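Local atomic coordinates of DUF115 domain-containing protein (PDB entry 5MU5), a protein that is a glycosyltransferase of the Maf family that probably attaches sugars to flagellin during formation of bacterial flagella. Residues H78-A83 against T210-A215; G121-C126 against G146-E151; L127-G132 against D155-S160. All blocks are in the same frame, centred on the assembly; numbering follows the deposited sequence.

Contact 1. Residues H78-A83 against T210-A215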
ATOM      1  N   HIS A  78     -18.710   7.766 -17.453  1.00 57.70           N
ATOM      2  CA  HIS A  78     -19.210   7.494 -16.096  1.00 61.84           C
ATOM      3  C   HIS A  78     -18.690   6.154 -15.531  1.00 54.85           C
ATOM      4  O   HIS A  78     -19.391   5.460 -14.798  1.00 50.74           O
ATOM      5  CB  HIS A  78     -20.749   7.502 -16.150  1.00 68.93           C
ATOM      6  CG  HIS A  78     -21.305   8.637 -16.961  1.00 75.79           C
ATOM      7  ND1 HIS A  78     -21.189   9.956 -16.570  1.00 75.72           N
ATOM      8  CD2 HIS A  78     -21.930   8.654 -18.165  1.00 77.40           C
ATOM      9  CE1 HIS A  78     -21.739  10.733 -17.485  1.00 78.49           C
ATOM     10  NE2 HIS A  78     -22.199   9.968 -18.461  1.00 78.76           N
ATOM     11  N   ARG A  79     -17.457   5.818 -15.899  1.00 48.87           N
ATOM     12  CA  ARG A  79     -16.821   4.562 -15.565  1.00 45.32           C
ATOM     13  C   ARG A  79     -15.332   4.758 -15.343  1.00 44.12           C
ATOM     14  O   ARG A  79     -14.732   5.669 -15.910  1.00 43.08           O
ATOM     15  CB  ARG A  79     -16.948   3.605 -16.757  1.00 44.60           C
ATOM     16  CG  ARG A  79     -18.365   3.225 -17.140  1.00 42.78           C
ATOM     17  CD  ARG A  79     -18.881   2.125 -16.247  1.00 38.45           C
ATOM     18  NE  ARG A  79     -20.212   1.713 -16.650  1.00 36.32           N
ATOM     19  CZ  ARG A  79     -20.858   0.667 -16.150  1.00 34.17           C
ATOM     20  NH1 ARG A  79     -20.295  -0.106 -15.255  1.00 35.46           N
ATOM     21  NH2 ARG A  79     -22.061   0.367 -16.572  1.00 35.25           N
ATOM     22  N   ILE A  80     -14.741   3.884 -14.541  1.00 43.17           N
ATOM     23  CA  ILE A  80     -13.294   3.763 -14.479  1.00 44.89           C
ATOM     24  C   ILE A  80     -12.896   2.946 -15.714  1.00 47.21           C
ATOM     25  O   ILE A  80     -13.535   1.943 -16.012  1.00 44.62           O
ATOM     26  CB  ILE A  80     -12.846   3.016 -13.201  1.00 43.59           C
ATOM     27  CG1 ILE A  80     -13.246   3.785 -11.931  1.00 45.18           C
ATOM     28  CG2 ILE A  80     -11.355   2.751 -13.198  1.00 41.93           C
ATOM     29  CD1 ILE A  80     -12.680   5.183 -11.806  1.00 47.08           C
ATOM     30  N   SER A  81     -11.866   3.387 -16.434  1.00 52.73           N
ATOM     31  CA  SER A  81     -11.283   2.645 -17.566  1.00 61.74           C
ATOM     32  C   SER A  81      -9.784   2.473 -17.341  1.00 74.16           C
ATOM     33  O   SER A  81      -8.975   3.252 -17.873  1.00 75.53           O
ATOM     34  CB  SER A  81     -11.497   3.374 -18.884  1.00 60.77           C
ATOM     35  OG  SER A  81     -12.880   3.578 -19.106  1.00 65.76           O
ATOM     36  N   ALA A  82      -9.420   1.446 -16.567  1.00 83.44           N
ATOM     37  CA  ALA A  82      -8.007   1.151 -16.251  1.00 91.55           C
ATOM     38  C   ALA A  82      -7.394   0.070 -17.154  1.00 90.72           C
ATOM     39  O   ALA A  82      -7.653  -1.115 -16.944  1.00 93.46           O
ATOM     40  CB  ALA A  82      -7.877   0.738 -14.784  1.00 92.54           C
ATOM     41  N   ALA A  83      -6.574   0.469 -18.134  1.00 88.73           N
ATOM     42  CA  ALA A  83      -5.863  -0.501 -18.995  1.00 89.48           C
ATOM     43  C   ALA A  83      -4.873  -1.310 -18.130  1.00 91.83           C
ATOM     44  O   ALA A  83      -4.425  -0.816 -17.095  1.00 87.43           O
ATOM     45  CB  ALA A  83      -5.148   0.199 -20.141  1.00 85.09           C
ATOM     46  N   THR A 210     -15.884   0.222 -13.143  1.00 37.10           N
ATOM     47  CA  THR A 210     -16.654   0.647 -11.986  1.00 36.54           C
ATOM     48  C   THR A 210     -17.604   1.783 -12.416  1.00 39.71           C
ATOM     49  O   THR A 210     -17.185   2.769 -13.014  1.00 39.42           O
ATOM     50  CB  THR A 210     -15.703   1.155 -10.867  1.00 37.06           C
ATOM     51  OG1 THR A 210     -14.899   0.065 -10.377  1.00 33.52           O
ATOM     52  CG2 THR A 210     -16.470   1.790  -9.703  1.00 34.52           C
ATOM     53  N   ARG A 211     -18.889   1.616 -12.135  1.00 42.17           N
ATOM     54  CA  ARG A 211     -19.881   2.639 -12.389  1.00 41.96           C
ATOM     55  C   ARG A 211     -19.751   3.740 -11.347  1.00 41.79           C
ATOM     56  O   ARG A 211     -19.713   3.470 -10.144  1.00 40.64           O
ATOM     57  CB  ARG A 211     -21.288   2.027 -12.311  1.00 43.79           C
ATOM     58  CG  ARG A 211     -22.423   2.957 -12.743  1.00 42.88           C
ATOM     59  CD  ARG A 211     -22.472   3.147 -14.244  1.00 43.35           C
ATOM     60  NE  ARG A 211     -23.673   3.884 -14.656  1.00 44.77           N
ATOM     61  CZ  ARG A 211     -24.864   3.336 -14.905  1.00 43.83           C
ATOM     62  NH1 ARG A 211     -25.052   2.026 -14.774  1.00 42.86           N
ATOM     63  NH2 ARG A 211     -25.879   4.113 -15.276  1.00 43.89           N
ATOM     64  N   LEU A 212     -19.691   4.978 -11.823  1.00 41.40           N
ATOM     65  CA  LEU A 212     -19.674   6.157 -10.979  1.00 42.91           C
ATOM     66  C   LEU A 212     -20.978   6.924 -11.204  1.00 44.88           C
ATOM     67  O   LEU A 212     -21.448   7.014 -12.339  1.00 44.98           O
ATOM     68  CB  LEU A 212     -18.508   7.033 -11.373  1.00 47.33           C
ATOM     69  CG  LEU A 212     -17.148   6.338 -11.333  1.00 48.53           C
ATOM     70  CD1 LEU A 212     -16.099   7.255 -11.923  1.00 50.72           C
ATOM     71  CD2 LEU A 212     -16.809   5.963  -9.904  1.00 45.72           C
ATOM     72  N   PHE A 213     -21.571   7.450 -10.129  1.00 43.29           N
ATOM     73  CA  PHE A 213     -22.834   8.171 -10.230  1.00 42.69           C
ATOM     74  C   PHE A 213     -22.975   9.211  -9.123  1.00 41.82           C
ATOM     75  O   PHE A 213     -22.799   8.907  -7.949  1.00 43.19           O
ATOM     76  CB  PHE A 213     -24.007   7.197 -10.178  1.00 44.08           C
ATOM     77  CG  PHE A 213     -25.288   7.788 -10.655  1.00 42.97           C
ATOM     78  CD1 PHE A 213     -25.620   7.748 -12.006  1.00 43.04           C
ATOM     79  CD2 PHE A 213     -26.163   8.409  -9.760  1.00 41.53           C
ATOM     80  CE1 PHE A 213     -26.800   8.330 -12.461  1.00 44.14           C
ATOM     81  CE2 PHE A 213     -27.346   8.983 -10.211  1.00 42.47           C
ATOM     82  CZ  PHE A 213     -27.666   8.949 -11.561  1.00 43.11           C
ATOM     83  N   VAL A 214     -23.306  10.436  -9.517  1.00 40.61           N
ATOM     84  CA  VAL A 214     -23.457  11.538  -8.606  1.00 40.64           C
ATOM     85  C   VAL A 214     -24.960  11.735  -8.452  1.00 42.44           C
ATOM     86  O   VAL A 214     -25.650  12.004  -9.424  1.00 44.48           O
ATOM     87  CB  VAL A 214     -22.742  12.796  -9.153  1.00 43.46           C
ATOM     88  CG1 VAL A 214     -23.095  14.033  -8.336  1.00 44.33           C
ATOM     89  CG2 VAL A 214     -21.227  12.583  -9.166  1.00 43.18           C
ATOM     90  N   ALA A 215     -25.469  11.586  -7.227  1.00 42.44           N
ATOM     91  CA  ALA A 215     -26.924  11.608  -6.990  1.00 44.11           C
ATOM     92  C   ALA A 215     -27.583  12.978  -7.074  1.00 42.76           C
ATOM     93  O   ALA A 215     -28.735  13.068  -7.427  1.00 46.47           O
ATOM     94  CB  ALA A 215     -27.260  10.955  -5.651  1.00 44.81           C
TER
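The carbonyl oxygen of Thr-210 takes one hydrogen bond and one weaker CA-H...O contact from loop residues Ile-80 and Arg-79. Ile-80 N donates to Thr-210 O at 3.1 Å. This donor lies in the carbonyl plane, on a lone pair. Arg-79 CA makes the CA-H...O contact with Thr-210 O, also at 3.1 Å. Two residues on, donation reverses. Leu-212 N donates to His-78 O at 3.0 Å, in a nearly straight bond (174° at the hydrogen). The two bonds flank a single bridge between Arg-79 and Arg-211, with the chains running antiparallel.

The two arginines carry the side-chain contact. The chain of Arg-79 bends at CG (chi2 -81°), turning CD back toward the strand. Its guanidinium receives Arg-211 CD over the centre of one face, with CZ of Arg-79 3.5 Å from CD of Arg-211. The two guanidinium planes are 30° apart. NH2 of Arg-79 and NH1 of Arg-211 come within 3.9 Å, a close pair of like charges. Asp-142 makes salt bridges to both, which probably offsets the repulsion. Arg-211 NH1 also bonds to Gln-141 OE1. Trp-209 O and Gly-120 O also bind Arg-79 NH1. An alanine in place of Arg-79 would probably leave Asp-142 with one charged mate fewer, Trp-209 O without this donor, and a gap over Arg-211 CD.

Ile-80 is apolar. Its CG1 lies alongside Thr-210 CB at 3.8 Å, and its CD1 reaches Leu-212 CD1 at 4.0 Å.

The loop meets the start of strand 211-214, an outermost strand of the parallel sheet, while strand 123-127 bonds to its other side. Helix 219-235 covers Ile-80 and Leu-212, and helix 134-142 packs against Arg-211 and Phe-213.

Contact 2. Residues G121-C126 against G146-E151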
ATOM      1  N   GLY A 121     -19.211  -4.545 -14.222  1.00 46.18           N
ATOM      2  CA  GLY A 121     -18.246  -4.041 -13.246  1.00 43.71           C
ATOM      3  C   GLY A 121     -18.542  -4.544 -11.838  1.00 43.44           C
ATOM      4  O   GLY A 121     -19.719  -4.642 -11.418  1.00 42.74           O
ATOM      5  N   PHE A 122     -17.469  -4.862 -11.116  1.00 39.30           N
ATOM      6  CA  PHE A 122     -17.562  -5.424  -9.784  1.00 39.42           C
ATOM      7  C   PHE A 122     -18.091  -4.408  -8.798  1.00 39.79           C
ATOM      8  O   PHE A 122     -18.990  -4.721  -8.019  1.00 40.29           O
ATOM      9  CB  PHE A 122     -16.193  -5.897  -9.319  1.00 38.74           C
ATOM     10  CG  PHE A 122     -16.220  -6.665  -8.035  1.00 37.87           C
ATOM     11  CD1 PHE A 122     -16.272  -6.007  -6.821  1.00 39.94           C
ATOM     12  CD2 PHE A 122     -16.176  -8.044  -8.043  1.00 39.10           C
ATOM     13  CE1 PHE A 122     -16.299  -6.707  -5.623  1.00 41.20           C
ATOM     14  CE2 PHE A 122     -16.186  -8.756  -6.857  1.00 41.09           C
ATOM     15  CZ  PHE A 122     -16.260  -8.088  -5.642  1.00 41.51           C
ATOM     16  N   HIS A 123     -17.534  -3.192  -8.857  1.00 39.15           N
ATOM     17  CA  HIS A 123     -17.849  -2.126  -7.914  1.00 36.14           C
ATOM     18  C   HIS A 123     -18.769  -1.090  -8.505  1.00 37.39           C
ATOM     19  O   HIS A 123     -18.738  -0.809  -9.701  1.00 40.26           O
ATOM     20  CB  HIS A 123     -16.577  -1.409  -7.492  1.00 35.71           C
ATOM     21  CG  HIS A 123     -15.597  -2.277  -6.768  1.00 34.71           C
ATOM     22  ND1 HIS A 123     -15.749  -2.589  -5.437  1.00 35.39           N
ATOM     23  CD2 HIS A 123     -14.437  -2.855  -7.161  1.00 34.20           C
ATOM     24  CE1 HIS A 123     -14.728  -3.324  -5.037  1.00 36.89           C
ATOM     25  NE2 HIS A 123     -13.923  -3.512  -6.070  1.00 35.33           N
ATOM     26  N   MET A 124     -19.598  -0.526  -7.646  1.00 38.01           N
ATOM     27  CA  MET A 124     -20.442   0.605  -7.985  1.00 41.93           C
ATOM     28  C   MET A 124     -20.238   1.654  -6.920  1.00 40.22           C
ATOM     29  O   MET A 124     -20.340   1.351  -5.723  1.00 39.21           O
ATOM     30  CB  MET A 124     -21.901   0.223  -7.970  1.00 46.56           C
ATOM     31  CG  MET A 124     -22.795   1.443  -8.004  1.00 54.15           C
ATOM     32  SD  MET A 124     -24.443   1.019  -8.529  1.00 69.23           S
ATOM     33  CE  MET A 124     -24.093   0.652 -10.259  1.00 68.57           C
ATOM     34  N   VAL A 125     -19.969   2.880  -7.344  1.00 38.55           N
ATOM     35  CA  VAL A 125     -19.756   3.989  -6.413  1.00 38.70           C
ATOM     36  C   VAL A 125     -20.792   5.099  -6.610  1.00 38.55           C
ATOM     37  O   VAL A 125     -20.869   5.698  -7.668  1.00 42.38           O
ATOM     38  CB  VAL A 125     -18.358   4.583  -6.581  1.00 39.78           C
ATOM     39  CG1 VAL A 125     -18.179   5.771  -5.645  1.00 43.41           C
ATOM     40  CG2 VAL A 125     -17.289   3.540  -6.314  1.00 39.29           C
ATOM     41  N   CYS A 126     -21.582   5.373  -5.591  1.00 40.53           N
ATOM     42  CA  CYS A 126     -22.581   6.434  -5.649  1.00 45.37           C
ATOM     43  C   CYS A 126     -22.141   7.588  -4.796  1.00 44.05           C
ATOM     44  O   CYS A 126     -21.969   7.456  -3.579  1.00 43.87           O
ATOM     45  CB  CYS A 126     -23.925   5.955  -5.132  1.00 49.83           C
ATOM     46  SG  CYS A 126     -24.512   4.535  -6.043  1.00 63.32           S
ATOM     47  N   GLY A 146     -19.842  -5.039  -5.149  1.00 33.67           N
ATOM     48  CA  GLY A 146     -19.396  -4.073  -4.145  1.00 33.60           C
ATOM     49  C   GLY A 146     -20.125  -2.760  -4.385  1.00 35.41           C
ATOM     50  O   GLY A 146     -20.126  -2.236  -5.500  1.00 33.45           O
ATOM     51  N   ILE A 147     -20.800  -2.256  -3.352  1.00 36.45           N
ATOM     52  CA  ILE A 147     -21.636  -1.068  -3.478  1.00 35.64           C
ATOM     53  C   ILE A 147     -21.207  -0.117  -2.390  1.00 36.75           C
ATOM     54  O   ILE A 147     -21.215  -0.448  -1.199  1.00 36.70           O
ATOM     55  CB  ILE A 147     -23.124  -1.413  -3.327  1.00 37.28           C
ATOM     56  CG1 ILE A 147     -23.524  -2.446  -4.389  1.00 36.38           C
ATOM     57  CG2 ILE A 147     -23.977  -0.148  -3.447  1.00 37.63           C
ATOM     58  CD1 ILE A 147     -24.947  -2.946  -4.240  1.00 37.71           C
ATOM     59  N   HIS A 148     -20.831   1.078  -2.818  1.00 37.79           N
ATOM     60  CA  HIS A 148     -20.240   2.067  -1.944  1.00 36.45           C
ATOM     61  C   HIS A 148     -20.989   3.372  -2.130  1.00 36.03           C
ATOM     62  O   HIS A 148     -21.017   3.968  -3.210  1.00 34.78           O
ATOM     63  CB  HIS A 148     -18.774   2.211  -2.309  1.00 35.41           C
ATOM     64  CG  HIS A 148     -18.094   0.900  -2.511  1.00 35.55           C
ATOM     65  ND1 HIS A 148     -17.767   0.075  -1.461  1.00 37.79           N
ATOM     66  CD2 HIS A 148     -17.705   0.252  -3.633  1.00 35.02           C
ATOM     67  CE1 HIS A 148     -17.193  -1.020  -1.923  1.00 35.76           C
ATOM     68  NE2 HIS A 148     -17.161  -0.942  -3.240  1.00 33.97           N
ATOM     69  N   ILE A 149     -21.596   3.823  -1.057  1.00 35.96           N
ATOM     70  CA  ILE A 149     -22.433   4.981  -1.130  1.00 36.56           C
ATOM     71  C   ILE A 149     -21.859   6.031  -0.216  1.00 36.08           C
ATOM     72  O   ILE A 149     -21.626   5.791   0.950  1.00 36.38           O
ATOM     73  CB  ILE A 149     -23.860   4.617  -0.715  1.00 38.29           C
ATOM     74  CG1 ILE A 149     -24.391   3.523  -1.651  1.00 38.79           C
ATOM     75  CG2 ILE A 149     -24.743   5.858  -0.732  1.00 38.96           C
ATOM     76  CD1 ILE A 149     -25.706   2.905  -1.219  1.00 41.28           C
ATOM     77  N   VAL A 150     -21.624   7.204  -0.777  1.00 37.06           N
ATOM     78  CA  VAL A 150     -21.144   8.312  -0.016  1.00 36.52           C
ATOM     79  C   VAL A 150     -22.334   9.218   0.132  1.00 35.94           C
ATOM     80  O   VAL A 150     -22.955   9.562  -0.857  1.00 36.34           O
ATOM     81  CB  VAL A 150     -20.037   9.049  -0.772  1.00 36.82           C
ATOM     82  CG1 VAL A 150     -19.569  10.263   0.011  1.00 37.72           C
ATOM     83  CG2 VAL A 150     -18.895   8.098  -1.052  1.00 37.46           C
ATOM     84  N   GLU A 151     -22.681   9.579   1.361  1.00 37.04           N
ATOM     85  CA  GLU A 151     -23.791  10.503   1.568  1.00 38.37           C
ATOM     86  C   GLU A 151     -23.424  11.423   2.693  1.00 40.63           C
ATOM     87  O   GLU A 151     -23.479  11.023   3.854  1.00 43.86           O
ATOM     88  CB  GLU A 151     -25.073   9.760   1.874  1.00 41.02           C
ATOM     89  CG  GLU A 151     -26.249  10.684   2.168  1.00 42.67           C
ATOM     90  CD  GLU A 151     -26.416  11.773   1.120  1.00 41.12           C
ATOM     91  OE1 GLU A 151     -27.063  11.528   0.083  1.00 40.64           O
ATOM     92  OE2 GLU A 151     -25.927  12.889   1.356  1.00 40.42           O
TER
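This contact joins the two strands of a beta-alpha-beta unit, formed by strand 123-127, helix 134-142 and strand 146-150. His-123 pairs with Gly-146, Met-124 with Ile-147, Val-125 with His-148 and Cys-126 with Ile-149. The strand axes approach to 4.7 Å and run parallel within 11°. Five backbone hydrogen bonds join the strands. Gly-146 N donates to Phe-122 O, and Met-124 N to Gly-146 O at 2.8 Å. His-148 N then donates to Met-124 O, and Cys-126 N to His-148 O. Val-150 N closes the series on Cys-126 O at 2.8 Å, in a nearly straight bond.

One face of the sheet carries a histidine pair. CG of His-123 is anti to the carbonyl carbon (chi1 -63°), which sets its ring beside His-148 on this face. His-123 ND1 and His-148 NE2 share a hydrogen bond of 3.1 Å. The rings meet rim to rim, with their planes 34° apart. His-123 ND1 lies at the edge of the His-148 ring, in its plane. Each ring has a second polar partner: His-123 NE2 bonds to Cys-203 O, and His-148 ND1 to Asn-181 ND2. Both rings are therefore held at two nitrogens, which probably fixes their rotation. Phe-122 CD1 sits 3.4 Å above the plane of the His-123 ring, over its centre. Gly-146 has little room for a side chain, because a CB there would clash with His-123 ND1.

The face with Met-124, Cys-126, Ile-147 and Ile-149 is less polar. Cys-126 CB approaches Ile-149 CG1 at 4.3 Å. Leu-135, Leu-138 and Leu-139 of helix 134-142 pack on this face, while Ile-199 of helix 188-202 meets the two histidines. Parallel neighbouring strands with the connecting helix laid across one face form the beta-alpha-beta crossover typical of Rossmann-like alpha/beta folds.

Contact 3. Residues L127-G132 against D155-S160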
ATOM      1  N   LEU A 127     -21.939   8.723  -5.440  1.00 42.66           N
ATOM      2  CA  LEU A 127     -21.527   9.908  -4.740  1.00 45.19           C
ATOM      3  C   LEU A 127     -22.822  10.632  -4.540  1.00 43.00           C
ATOM      4  O   LEU A 127     -23.359  11.245  -5.462  1.00 42.58           O
ATOM      5  CB  LEU A 127     -20.544  10.693  -5.588  1.00 48.14           C
ATOM      6  CG  LEU A 127     -19.391   9.748  -5.909  1.00 50.59           C
ATOM      7  CD1 LEU A 127     -18.962   9.911  -7.353  1.00 57.11           C
ATOM      8  CD2 LEU A 127     -18.269   9.948  -4.919  1.00 50.94           C
ATOM      9  N   GLY A 128     -23.350  10.498  -3.338  1.00 40.52           N
ATOM     10  CA  GLY A 128     -24.668  10.999  -3.026  1.00 43.04           C
ATOM     11  C   GLY A 128     -25.665   9.848  -3.092  1.00 43.86           C
ATOM     12  O   GLY A 128     -25.520   8.907  -3.893  1.00 45.21           O
ATOM     13  N   LEU A 129     -26.648   9.907  -2.201  1.00 42.47           N
ATOM     14  CA  LEU A 129     -27.755   8.970  -2.189  1.00 42.67           C
ATOM     15  C   LEU A 129     -29.024   9.740  -2.495  1.00 43.59           C
ATOM     16  O   LEU A 129     -29.804   9.342  -3.355  1.00 41.47           O
ATOM     17  CB  LEU A 129     -27.873   8.292  -0.822  1.00 42.19           C
ATOM     18  CG  LEU A 129     -29.064   7.357  -0.597  1.00 42.17           C
ATOM     19  CD1 LEU A 129     -28.941   6.114  -1.450  1.00 40.92           C
ATOM     20  CD2 LEU A 129     -29.137   6.974   0.859  1.00 43.75           C
ATOM     21  N   GLY A 130     -29.226  10.851  -1.792  1.00 43.54           N
ATOM     22  CA  GLY A 130     -30.477  11.557  -1.893  1.00 45.76           C
ATOM     23  C   GLY A 130     -31.509  10.600  -1.333  1.00 45.34           C
ATOM     24  O   GLY A 130     -31.249   9.962  -0.311  1.00 43.97           O
ATOM     25  N   LEU A 131     -32.645  10.472  -2.024  1.00 42.51           N
ATOM     26  CA  LEU A 131     -33.664   9.513  -1.642  1.00 41.80           C
ATOM     27  C   LEU A 131     -33.491   8.178  -2.335  1.00 41.19           C
ATOM     28  O   LEU A 131     -34.306   7.286  -2.168  1.00 42.12           O
ATOM     29  CB  LEU A 131     -35.066  10.085  -1.866  1.00 43.82           C
ATOM     30  CG  LEU A 131     -35.406  11.226  -0.890  1.00 43.47           C
ATOM     31  CD1 LEU A 131     -36.797  11.782  -1.155  1.00 46.26           C
ATOM     32  CD2 LEU A 131     -35.308  10.774   0.559  1.00 43.80           C
ATOM     33  N   GLY A 132     -32.418   8.028  -3.101  1.00 41.48           N
ATOM     34  CA  GLY A 132     -32.082   6.736  -3.682  1.00 40.93           C
ATOM     35  C   GLY A 132     -32.897   6.276  -4.862  1.00 43.11           C
ATOM     36  O   GLY A 132     -32.859   5.103  -5.214  1.00 43.86           O
ATOM     37  N   ASP A 155     -29.396  13.065   6.961  1.00 42.09           N
ATOM     38  CA  ASP A 155     -30.838  13.171   6.794  1.00 44.78           C
ATOM     39  C   ASP A 155     -31.331  12.426   5.576  1.00 42.92           C
ATOM     40  O   ASP A 155     -32.380  11.783   5.622  1.00 43.82           O
ATOM     41  CB  ASP A 155     -31.299  14.630   6.714  1.00 48.69           C
ATOM     42  CG  ASP A 155     -31.308  15.317   8.071  1.00 52.12           C
ATOM     43  OD1 ASP A 155     -30.690  14.793   9.037  1.00 50.52           O
ATOM     44  OD2 ASP A 155     -31.962  16.382   8.165  1.00 55.92           O
ATOM     45  N   PHE A 156     -30.582  12.504   4.488  1.00 40.64           N
ATOM     46  CA  PHE A 156     -30.980  11.828   3.262  1.00 40.90           C
ATOM     47  C   PHE A 156     -31.035  10.314   3.444  1.00 40.37           C
ATOM     48  O   PHE A 156     -31.959   9.663   2.971  1.00 39.61           O
ATOM     49  CB  PHE A 156     -30.060  12.193   2.088  1.00 40.69           C
ATOM     50  CG  PHE A 156     -30.093  13.661   1.702  1.00 43.35           C
ATOM     51  CD1 PHE A 156     -31.097  14.518   2.164  1.00 44.21           C
ATOM     52  CD2 PHE A 156     -29.141  14.175   0.815  1.00 43.33           C
ATOM     53  CE1 PHE A 156     -31.117  15.852   1.784  1.00 46.48           C
ATOM     54  CE2 PHE A 156     -29.161  15.513   0.437  1.00 44.03           C
ATOM     55  CZ  PHE A 156     -30.147  16.349   0.920  1.00 45.13           C
ATOM     56  N   LEU A 157     -30.053   9.753   4.127  1.00 39.26           N
ATOM     57  CA  LEU A 157     -30.083   8.321   4.402  1.00 40.96           C
ATOM     58  C   LEU A 157     -31.307   8.004   5.262  1.00 39.75           C
ATOM     59  O   LEU A 157     -32.030   7.049   4.998  1.00 40.50           O
ATOM     60  CB  LEU A 157     -28.812   7.869   5.126  1.00 39.26           C
ATOM     61  CG  LEU A 157     -28.808   6.389   5.511  1.00 39.95           C
ATOM     62  CD1 LEU A 157     -28.783   5.495   4.269  1.00 40.39           C
ATOM     63  CD2 LEU A 157     -27.627   6.088   6.423  1.00 38.59           C
ATOM     64  N   TYR A 158     -31.528   8.827   6.281  1.00 39.75           N
ATOM     65  CA  TYR A 158     -32.645   8.641   7.188  1.00 41.92           C
ATOM     66  C   TYR A 158     -33.972   8.669   6.450  1.00 42.17           C
ATOM     67  O   TYR A 158     -34.783   7.788   6.642  1.00 43.41           O
ATOM     68  CB  TYR A 158     -32.619   9.701   8.291  1.00 43.73           C
ATOM     69  CG  TYR A 158     -33.779   9.606   9.242  1.00 44.42           C
ATOM     70  CD1 TYR A 158     -33.742   8.735  10.323  1.00 44.43           C
ATOM     71  CD2 TYR A 158     -34.922  10.382   9.059  1.00 47.31           C
ATOM     72  CE1 TYR A 158     -34.809   8.639  11.187  1.00 46.13           C
ATOM     73  CE2 TYR A 158     -36.003  10.283   9.917  1.00 46.46           C
ATOM     74  CZ  TYR A 158     -35.925   9.418  10.994  1.00 47.94           C
ATOM     75  OH  TYR A 158     -36.972   9.302  11.877  1.00 50.21           O
ATOM     76  N   HIS A 159     -34.181   9.667   5.588  1.00 43.48           N
ATOM     77  CA  HIS A 159     -35.413   9.750   4.792  1.00 42.30           C
ATOM     78  C   HIS A 159     -35.499   8.656   3.752  1.00 40.73           C
ATOM     79  O   HIS A 159     -36.599   8.299   3.364  1.00 39.78           O
ATOM     80  CB  HIS A 159     -35.524  11.080   4.051  1.00 44.40           C
ATOM     81  CG  HIS A 159     -35.679  12.255   4.943  1.00 46.82           C
ATOM     82  ND1 HIS A 159     -36.637  12.308   5.928  1.00 52.11           N
ATOM     83  CD2 HIS A 159     -35.019  13.436   4.992  1.00 49.43           C
ATOM     84  CE1 HIS A 159     -36.558  13.470   6.555  1.00 52.19           C
ATOM     85  NE2 HIS A 159     -35.590  14.177   6.001  1.00 51.40           N
ATOM     86  N   SER A 160     -34.347   8.164   3.272  1.00 39.45           N
ATOM     87  CA  SER A 160     -34.298   7.086   2.260  1.00 40.25           C
ATOM     88  C   SER A 160     -34.942   5.783   2.763  1.00 43.18           C
ATOM     89  O   SER A 160     -35.261   4.878   1.959  1.00 43.12           O
ATOM     90  CB  SER A 160     -32.863   6.783   1.815  1.00 39.03           C
ATOM     91  OG  SER A 160     -32.208   5.957   2.768  1.00 40.36           O
TER
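Apolar side chains carry most of the contact between the turn and the helix, with Leu-129 and Leu-131 reaching from the turn. Leu-129 CD2 touches Leu-157 CD1 at 3.7 Å and also lies 3.8 Å from Ser-160 OG. CB of Leu-129 points toward the helix; chi1 of 175° sets CG anti to the backbone N, and chi2 of 68° then places the CD branches. Leu-131 uses its own CD2, which presses on His-159 CB at 3.5 Å. The ring nitrogen His-159 NE2 has its partner elsewhere, in Ser-37 OG.

Backbone and side chain meet at Gly-130. Its CA approaches Phe-156 CD2 at 4.0 Å, and its carbonyl O rests 3.5 Å from Phe-156 CB. No hydrogen bond crosses between the segments. Gly-130 O and Phe-156 O are both acceptors; Phe-156 O takes the N-H of Ser-160 within the helix.

The polar bonds shape each side separately. Gly-132 N donates to Leu-129 O at 2.9 Å, closing a type II' turn. Gly-130 occupies its second position with a positive phi of 65°. Glu-151 OE1 accepts the N-H groups of both Leu-129 and Gly-130, and so helps set the turn. Gly-128, Gly-130 and Gly-132 recall the glycine-rich loop that follows the first strand in many Rossmann-like domains.

In the chain the turn links strand 123-127 to helix 134-142, and it packs on helix 154-160. Val-49 of strand 47-51 touches Leu-131, Phe-156 and His-159, while Trp-166 of helix 166-171 covers Leu-129 and Leu-157.

How the contacts relate
Residues of all three contacts meet around strand 123-127 of one parallel sheet. Contact 2 lies inside the sheet, between its two inner strands. Contact 1 lies at an outer strand, 211-214, which bonds to strand 123-127 through Val-125 and Leu-127. Contact 3 lies at the C-terminal end of the strands, where Val-150 O bonds to Gly-128 N. All three are largely buried, and none is a surface contact. Contact 2 is a regular run of backbone bonds with a histidine pair. Contact 1 has two backbone bonds and a pair of arginines beside an acid. Contact 3 has no hydrogen bonds across it and rests on leucine side chains and on Gly-130 against Phe-156.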